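Putative cytochrome P450 120 (Synechocystis sp., PDB 2VE3) binds heme and retinoic acid and probably acts as a monooxygenase of the cytochrome P450 family. Local coordinates at residues L289-L293 and T406-Q410. Sequence-based numbering, arbitrary orientation.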
# COMPACT_ATOMS: atom_id res chain seq x y z
N LEU A 289 -20.34 -21.74 0.47
CA LEU A 289 -19.26 -21.79 -0.52
C LEU A 289 -19.16 -23.21 -1.07
O LEU A 289 -19.81 -24.14 -0.57
CB LEU A 289 -17.92 -21.37 0.10
CG LEU A 289 -17.76 -19.95 0.66
CD1 LEU A 289 -16.61 -19.87 1.64
CD2 LEU A 289 -17.58 -18.94 -0.46
N SER A 290 -18.34 -23.36 -2.11
CA SER A 290 -17.94 -24.67 -2.63
C SER A 290 -16.62 -24.37 -3.31
O SER A 290 -15.63 -24.02 -2.64
CB SER A 290 -18.96 -25.21 -3.63
OG SER A 290 -20.27 -25.26 -3.08
N GLN A 291 -16.61 -24.49 -4.63
CA GLN A 291 -15.74 -23.64 -5.43
C GLN A 291 -16.57 -22.44 -5.87
O GLN A 291 -16.03 -21.37 -6.16
CB GLN A 291 -15.10 -24.39 -6.60
CG GLN A 291 -13.60 -24.62 -6.41
CD GLN A 291 -13.24 -25.26 -5.07
OE1 GLN A 291 -13.35 -26.47 -4.90
NE2 GLN A 291 -12.81 -24.44 -4.11
N GLU A 292 -17.89 -22.63 -5.90
CA GLU A 292 -18.85 -21.56 -6.18
C GLU A 292 -18.68 -20.38 -5.22
O GLU A 292 -19.10 -20.44 -4.06
CB GLU A 292 -20.28 -22.10 -6.12
N LEU A 293 -18.03 -19.33 -5.73
CA LEU A 293 -17.80 -18.09 -4.98
C LEU A 293 -17.90 -16.90 -5.94
O LEU A 293 -17.05 -16.74 -6.83
CB LEU A 293 -16.43 -18.13 -4.29
CG LEU A 293 -16.05 -17.04 -3.28
CD1 LEU A 293 -14.77 -17.40 -2.54
CD2 LEU A 293 -15.92 -15.66 -3.92
N THR A 406 -10.92 -15.45 2.61
CA THR A 406 -12.02 -16.40 2.48
C THR A 406 -11.52 -17.78 2.09
O THR A 406 -11.81 -18.76 2.77
CB THR A 406 -13.11 -15.87 1.50
OG1 THR A 406 -13.77 -14.73 2.07
CG2 THR A 406 -14.16 -16.95 1.20
N ARG A 407 -10.78 -17.87 1.00
CA ARG A 407 -10.25 -19.16 0.54
C ARG A 407 -9.27 -19.82 1.51
O ARG A 407 -9.22 -21.05 1.59
CB ARG A 407 -9.61 -19.03 -0.83
CG ARG A 407 -10.60 -18.76 -1.94
CD ARG A 407 -11.66 -19.84 -2.02
NE ARG A 407 -12.29 -19.83 -3.33
CZ ARG A 407 -13.40 -20.47 -3.65
NH1 ARG A 407 -14.06 -21.18 -2.74
NH2 ARG A 407 -13.87 -20.38 -4.90
N LEU A 408 -8.49 -19.01 2.22
CA LEU A 408 -7.52 -19.54 3.16
C LEU A 408 -8.21 -20.12 4.40
O LEU A 408 -7.88 -21.23 4.83
CB LEU A 408 -6.50 -18.47 3.58
CG LEU A 408 -5.51 -18.86 4.68
CD1 LEU A 408 -4.60 -20.02 4.27
CD2 LEU A 408 -4.69 -17.66 5.16
N ILE A 409 -9.17 -19.39 4.95
CA ILE A 409 -9.86 -19.85 6.15
C ILE A 409 -10.81 -21.03 5.87
O ILE A 409 -10.92 -21.94 6.69
CB ILE A 409 -10.53 -18.67 6.92
CG1 ILE A 409 -9.44 -17.87 7.64
CG2 ILE A 409 -11.57 -19.19 7.94
CD1 ILE A 409 -9.91 -16.62 8.35
N GLN A 410 -11.47 -21.04 4.71
CA GLN A 410 -12.37 -22.16 4.38
C GLN A 410 -11.63 -23.49 4.22
O GLN A 410 -12.18 -24.55 4.54
CB GLN A 410 -13.27 -21.84 3.17
CG GLN A 410 -12.62 -22.00 1.80
CD GLN A 410 -13.63 -22.03 0.66
OE1 GLN A 410 -13.71 -21.09 -0.13
NE2 GLN A 410 -14.39 -23.12 0.56
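Arg407 reaches from helix 394-411, the cytochrome P450 L helix that follows the heme-ligand loop, to the backbone of segment 289-293, in the loop between helix 274-285 and helix 295-298. Arg407 NH2 donates to Gln291 O at 2.7 Å, a bond lying in the guanidinium plane with an N-H...O angle of 158°. Arg407 NH1 adds a weak hydrogen bond to Ser290 O at 3.2 Å, so that two successive carbonyls of the loop turn to one guanidinium.

Leu293 and Gln291 lie over opposite faces of this group. Leu293 CD1 sits over the centre of one, 3.5 Å from Arg407 CZ, while Leu293 CB packs near NH2. Gln291 NE2 lies over the other face, offset toward the rim, with the amide plane turned 47° from the guanidinium. With Leu293 CG anti to the backbone N, CD1 is brought over the guanidinium and also against the methyl of Thr406. Leu289 CD1 touches Thr406 CG2 at 3.8 Å, so this methyl serves both leucines, while Thr406 OG1 is hydrogen-bonded to Lys402 O, one turn back.

Two further groups hold the guanidinium in place. Asp125 of helix 121-137 forms a salt bridge with NH2, which therefore serves both a carboxylate and a loop carbonyl; the negative charge would be expected to offset that of the arginine. One helical turn after Thr406, Gln410 steadies NH1. Its chi1 of 81° sets CG between the backbone N and carbonyl carbon, and the extended chain beyond carries the amide across the side chain of Leu289. There Gln410 OE1 accepts from Arg407 NH1 at 2.6 Å and lies 3.6 Å from Leu289 CD1.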